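Local coordinates for protein lysine-sensitive aspartokinase 3 (Escherichia coli, PDB 2J0W) that catalyses the ATP-dependent phosphorylation of L-aspartate to 4-phospho-L-aspartate, a step of lysine biosynthesis, and is allosterically inhibited by lysine, at residues Arg239-Phe245 with Thr287-Thr293; Ala246-Glu250 with Ser423-Leu427. One frame throughout, in Å; residues are numbered along the deposited sequence.

Contact 1 of 2, residues Arg239-Phe245 with Thr287-Thr293; sequences RIDEIAF and TLVCNKT
Phe-245 lays its ring across the peptide that joins Cys-290 to Asn-291, just where strand 239-244 gives way to a helix. Starting at CB, the side chain first passes Cys-290 O. CG then sits 3.7 Å from Cys-290 O, and on one side of the ring CD1 comes to 3.5 Å from Val-289 CG1, with CE1 close behind on the same methyl. On the other side CD2 and CE2 run along the backbone of Asn-291, and at the far end CZ lies near Cys-290 C. Cys-290 C stands over the centre of one face of the ring, with Asn-291 N over the same face, offset toward the rim. The ring gets there because CG is anti to the carbonyl carbon (chi1 -72°), while the backbone N of Phe-245 gives its hydrogen to Cys-290 O at 3.0 Å, so one residue grips this peptide by both amide and ring.

Behind it the two strands run parallel. Leu-288 N bonds to Asp-241 O, Ile-243 N to Leu-288 O at 3.2 Å, and Cys-290 N to Ile-243 O at 3.0 Å. On the buried face Ile-243 and Val-289 lie side by side, CG2 to CG2 at 3.8 Å. On the opposite face Glu-242 stretches out beside Leu-288, its OE2 3.7 Å from Leu-288 CD2. Thr-293, after the chain has turned back, sets its CG2 3.8 Å from Ile-243 CA. Strand 287-290 is bonded on its other flank to strand 274-278, making this a parallel strand pair near one edge of the large mixed sheet of the amino acid kinase fold.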
loop_
_atom_site.group_PDB
_atom_site.type_symbol
_atom_site.label_atom_id
_atom_site.label_comp_id
_atom_site.label_asym_id
_atom_site.label_seq_id
_atom_site.Cartn_x
_atom_site.Cartn_y
_atom_site.Cartn_z
ATOM N N ARG A 239 -22.791 12.574 19.692
ATOM C CA ARG A 239 -21.986 13.774 19.453
ATOM C C ARG A 239 -20.642 13.602 20.150
ATOM O O ARG A 239 -20.538 12.865 21.122
ATOM C CB ARG A 239 -22.642 15.041 20.020
ATOM C CG ARG A 239 -21.791 16.278 19.746
ATOM C CD ARG A 239 -21.453 17.072 20.988
ATOM N NE ARG A 239 -22.413 18.150 21.169
ATOM C CZ ARG A 239 -23.631 17.990 21.674
ATOM N NH1 ARG A 239 -24.043 16.791 22.072
ATOM N NH2 ARG A 239 -24.458 19.022 21.738
ATOM N N ILE A 240 -19.623 14.292 19.659
ATOM C CA ILE A 240 -18.290 14.215 20.239
ATOM C C ILE A 240 -17.907 15.592 20.736
ATOM O O ILE A 240 -17.502 16.440 19.954
ATOM C CB ILE A 240 -17.272 13.788 19.188
ATOM C CG1 ILE A 240 -17.634 12.397 18.676
ATOM C CG2 ILE A 240 -15.863 13.880 19.765
ATOM C CD1 ILE A 240 -16.731 11.920 17.577
ATOM N N ASP A 241 -18.021 15.806 22.040
ATOM C CA ASP A 241 -17.736 17.119 22.620
ATOM C C ASP A 241 -16.352 17.706 22.348
ATOM O O ASP A 241 -16.210 18.925 22.220
ATOM C CB ASP A 241 -18.004 17.094 24.128
ATOM C CG ASP A 241 -19.443 16.718 24.455
ATOM O OD1 ASP A 241 -20.368 17.367 23.907
ATOM O OD2 ASP A 241 -19.645 15.783 25.260
ATOM N N GLU A 242 -15.325 16.869 22.266
ATOM C CA GLU A 242 -13.994 17.408 22.005
ATOM C C GLU A 242 -13.101 16.369 21.342
ATOM O O GLU A 242 -13.136 15.195 21.703
ATOM C CB GLU A 242 -13.351 17.905 23.309
ATOM C CG GLU A 242 -12.064 18.700 23.100
ATOM C CD GLU A 242 -11.415 19.137 24.403
ATOM O OE1 GLU A 242 -11.069 18.258 25.218
ATOM O OE2 GLU A 242 -11.254 20.358 24.607
ATOM N N ILE A 243 -12.306 16.811 20.365
ATOM C CA ILE A 243 -11.397 15.932 19.615
ATOM C C ILE A 243 -10.155 16.705 19.175
ATOM O O ILE A 243 -10.132 17.936 19.245
ATOM C CB ILE A 243 -12.070 15.380 18.343
ATOM C CG1 ILE A 243 -11.190 14.290 17.734
ATOM C CG2 ILE A 243 -12.270 16.503 17.326
ATOM C CD1 ILE A 243 -11.824 13.538 16.602
ATOM N N ALA A 244 -9.138 15.979 18.703
ATOM C CA ALA A 244 -7.866 16.579 18.264
ATOM C C ALA A 244 -7.691 16.606 16.750
ATOM O O ALA A 244 -8.286 15.800 16.011
ATOM C CB ALA A 244 -6.680 15.852 18.898
ATOM N N PHE A 245 -6.844 17.538 16.310
ATOM C CA PHE A 245 -6.530 17.761 14.896
ATOM C C PHE A 245 -6.399 16.533 13.998
ATOM O O PHE A 245 -7.243 16.311 13.125
ATOM C CB PHE A 245 -5.265 18.614 14.780
ATOM C CG PHE A 245 -5.471 20.045 15.176
ATOM C CD1 PHE A 245 -6.679 20.689 14.894
ATOM C CD2 PHE A 245 -4.447 20.769 15.781
ATOM C CE1 PHE A 245 -6.860 22.018 15.201
ATOM C CE2 PHE A 245 -4.618 22.114 16.098
ATOM C CZ PHE A 245 -5.826 22.742 15.807
ATOM N N THR A 287 -18.801 20.759 18.886
ATOM C CA THR A 287 -17.535 20.088 19.134
ATOM C C THR A 287 -16.385 21.047 18.932
ATOM O O THR A 287 -16.383 21.834 17.990
ATOM C CB THR A 287 -17.307 18.933 18.155
ATOM O OG1 THR A 287 -18.399 18.010 18.232
ATOM C CG2 THR A 287 -16.000 18.223 18.480
ATOM N N LEU A 288 -15.400 20.973 19.815
ATOM C CA LEU A 288 -14.231 21.818 19.680
ATOM C C LEU A 288 -13.057 20.950 19.239
ATOM O O LEU A 288 -12.795 19.885 19.803
ATOM C CB LEU A 288 -13.905 22.514 20.993
ATOM C CG LEU A 288 -12.623 23.347 20.894
ATOM C CD1 LEU A 288 -12.858 24.770 21.395
ATOM C CD2 LEU A 288 -11.526 22.654 21.686
ATOM N N VAL A 289 -12.366 21.411 18.208
ATOM C CA VAL A 289 -11.227 20.697 17.659
ATOM C C VAL A 289 -9.979 21.435 18.092
ATOM O O VAL A 289 -9.831 22.618 17.809
ATOM C CB VAL A 289 -11.305 20.665 16.118
ATOM C CG1 VAL A 289 -10.090 19.964 15.545
ATOM C CG2 VAL A 289 -12.591 19.960 15.685
ATOM N N CYS A 290 -9.083 20.744 18.781
ATOM C CA CYS A 290 -7.852 21.379 19.250
ATOM C C CYS A 290 -6.605 20.512 19.117
ATOM O O CYS A 290 -6.653 19.378 18.642
ATOM C CB CYS A 290 -8.010 21.798 20.705
ATOM S SG CYS A 290 -8.588 20.447 21.745
ATOM N N ASN A 291 -5.487 21.065 19.565
ATOM C CA ASN A 291 -4.210 20.380 19.488
ATOM C C ASN A 291 -4.243 18.945 20.009
ATOM O O ASN A 291 -4.036 18.006 19.239
ATOM C CB ASN A 291 -3.147 21.180 20.235
ATOM C CG ASN A 291 -1.750 20.863 19.759
ATOM O OD1 ASN A 291 -0.772 21.435 20.243
ATOM N ND2 ASN A 291 -1.645 19.947 18.800
ATOM N N LYS A 292 -4.494 18.770 21.307
ATOM C CA LYS A 292 -4.539 17.430 21.900
ATOM C C LYS A 292 -5.592 17.276 23.000
ATOM O O LYS A 292 -5.893 18.222 23.723
ATOM C CB LYS A 292 -3.144 17.042 22.413
ATOM C CG LYS A 292 -2.204 16.565 21.291
ATOM C CD LYS A 292 -0.729 16.493 21.708
ATOM C CE LYS A 292 0.006 17.828 21.522
ATOM N NZ LYS A 292 -0.465 18.928 22.416
ATOM N N THR A 293 -6.142 16.069 23.116
ATOM C CA THR A 293 -7.201 15.777 24.084
ATOM C C THR A 293 -6.810 15.227 25.453
ATOM O O THR A 293 -5.643 15.254 25.853
ATOM C CB THR A 293 -8.236 14.795 23.481
ATOM O OG1 THR A 293 -7.578 13.909 22.566
ATOM C CG2 THR A 293 -9.345 15.548 22.770
#

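Contact 2 of 2, residues Ala246-Glu250 with Ser423-Leu427; sequences AEAAE and SSHNL
Ala-246 opens the helical side by pointing its methyl at the imidazole of His-425, CB lying 4.0 Å from NE2. Next comes Glu-247, which only brushes the same ring: its CG is 4.1 Å from His-425 ND1, and its carboxylate goes elsewhere, to a salt bridge with Arg-300 and a bond from Ala-244 N. His-425 in turn bonds through ND1 to Gly-393 O, which fixes the ring where the two helix residues meet it.

One turn on, Glu-250 carries the polar part of the contact. Its chain is extended beyond CG and brings the carboxylate to the loop at 423-425 and the start of strand 426-432, where the two oxygens take separate partners. OE1 receives Asn-426 ND2 at 2.6 Å with an N-H...O angle of 160°; the acceptor lies in the amide plane, yet the amide nitrogen sits well above the carboxylate plane, the two groups being turned 74° apart. OE2 accepts from Ser-423 OG at 3.0 Å on its syn lone pair. Ser-423 OG also accepts from His-425 N at 3.2 Å, closing an ST turn, so the glutamate holds a loop that is already braced from within. With an alanine in place of Glu-250, Asn-426 ND2 and the Ser-423 hydroxyl would probably lose their carboxylate mate, and a gap would be likely beside His-425 CB.

Asn-426 ND2 also bonds Ser-345 of the second subunit. Helix 245-253 is set between helix 264-270, which Ala-248 and Ala-249 touch through Leu-264, and the start of strand 426-432, which pairs with strand 386-393 in the ACT sheet.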
loop_
_atom_site.group_PDB
_atom_site.type_symbol
_atom_site.label_atom_id
_atom_site.label_comp_id
_atom_site.label_asym_id
_atom_site.label_seq_id
_atom_site.Cartn_x
_atom_site.Cartn_y
_atom_site.Cartn_z
ATOM N N ALA A 246 -5.352 15.739 14.199
ATOM C CA ALA A 246 -5.159 14.578 13.340
ATOM C C ALA A 246 -6.362 13.649 13.360
ATOM O O ALA A 246 -6.730 13.093 12.325
ATOM C CB ALA A 246 -3.891 13.828 13.729
ATOM N N GLU A 247 -6.982 13.477 14.519
ATOM C CA GLU A 247 -8.147 12.607 14.566
ATOM C C GLU A 247 -9.174 13.055 13.551
ATOM O O GLU A 247 -9.549 12.321 12.648
ATOM C CB GLU A 247 -8.796 12.634 15.947
ATOM C CG GLU A 247 -8.200 11.682 16.941
ATOM C CD GLU A 247 -8.784 11.887 18.312
ATOM O OE1 GLU A 247 -8.334 12.815 19.011
ATOM O OE2 GLU A 247 -9.702 11.129 18.673
ATOM N N ALA A 248 -9.626 14.284 13.732
ATOM C CA ALA A 248 -10.630 14.905 12.876
ATOM C C ALA A 248 -10.132 15.092 11.456
ATOM O O ALA A 248 -10.870 14.864 10.496
ATOM C CB ALA A 248 -11.014 16.247 13.456
ATOM N N ALA A 249 -8.880 15.525 11.346
ATOM C CA ALA A 249 -8.247 15.746 10.062
ATOM C C ALA A 249 -8.509 14.526 9.203
ATOM O O ALA A 249 -8.913 14.637 8.045
ATOM C CB ALA A 249 -6.759 15.936 10.246
ATOM N N GLU A 250 -8.300 13.356 9.799
ATOM C CA GLU A 250 -8.504 12.099 9.100
ATOM C C GLU A 250 -9.980 11.771 8.909
ATOM O O GLU A 250 -10.342 11.067 7.958
ATOM C CB GLU A 250 -7.778 10.959 9.829
ATOM C CG GLU A 250 -6.305 10.826 9.424
ATOM C CD GLU A 250 -5.629 9.565 9.963
ATOM O OE1 GLU A 250 -6.302 8.513 10.049
ATOM O OE2 GLU A 250 -4.416 9.620 10.283
ATOM N N SER A 423 -0.998 4.343 9.638
ATOM C CA SER A 423 -1.339 5.355 10.629
ATOM C C SER A 423 -1.958 4.744 11.874
ATOM O O SER A 423 -2.823 3.869 11.803
ATOM C CB SER A 423 -2.285 6.392 10.017
ATOM O OG SER A 423 -2.644 7.361 10.985
ATOM N N SER A 424 -1.490 5.199 13.023
ATOM C CA SER A 424 -2.018 4.676 14.267
ATOM C C SER A 424 -3.366 5.308 14.585
ATOM O O SER A 424 -3.877 5.175 15.699
ATOM C CB SER A 424 -1.037 4.934 15.408
ATOM O OG SER A 424 -0.720 6.314 15.522
ATOM N N HIS A 425 -3.941 6.004 13.607
ATOM C CA HIS A 425 -5.233 6.657 13.810
ATOM C C HIS A 425 -6.366 6.044 13.009
ATOM O O HIS A 425 -7.527 6.192 13.389
ATOM C CB HIS A 425 -5.161 8.145 13.462
ATOM C CG HIS A 425 -4.524 8.993 14.517
ATOM N ND1 HIS A 425 -5.104 9.209 15.749
ATOM C CD2 HIS A 425 -3.380 9.720 14.504
ATOM C CE1 HIS A 425 -4.347 10.039 16.447
ATOM N NE2 HIS A 425 -3.296 10.366 15.714
ATOM N N ASN A 426 -6.060 5.346 11.919
ATOM C CA ASN A 426 -7.149 4.789 11.118
ATOM C C ASN A 426 -6.957 3.416 10.488
ATOM O O ASN A 426 -5.838 2.929 10.311
ATOM C CB ASN A 426 -7.485 5.743 9.982
ATOM C CG ASN A 426 -6.581 5.537 8.785
ATOM O OD1 ASN A 426 -6.594 4.467 8.160
ATOM N ND2 ASN A 426 -5.777 6.549 8.463
ATOM N N LEU A 427 -8.089 2.839 10.102
ATOM C CA LEU A 427 -8.146 1.554 9.433
ATOM C C LEU A 427 -9.267 1.681 8.411
ATOM O O LEU A 427 -10.437 1.804 8.782
ATOM C CB LEU A 427 -8.481 0.444 10.423
ATOM C CG LEU A 427 -8.485 -0.967 9.828
ATOM C CD1 LEU A 427 -8.282 -1.963 10.947
ATOM C CD2 LEU A 427 -9.782 -1.248 9.071
#

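The first segments of the two contacts, 239-245 and 246-250, follow each other directly in the chain: strand 239-244 of contact 1 runs straight into helix 245-253 of contact 2, and the contact centres lie 13 Å apart. They also meet in space, Ile-243 CD1 packing 3.7 Å from Ala-248 N. Contact 1 lies within the kinase sheet, and contact 2 joins the helix that follows it to the ACT part of the chain. On the kinase side the side chain of Ile-240 is about 6 Å from the bound ADP; on the ACT side, the side chain of Asn-426 is about 8 Å from that of Asp-340, which binds the inhibitor lysine.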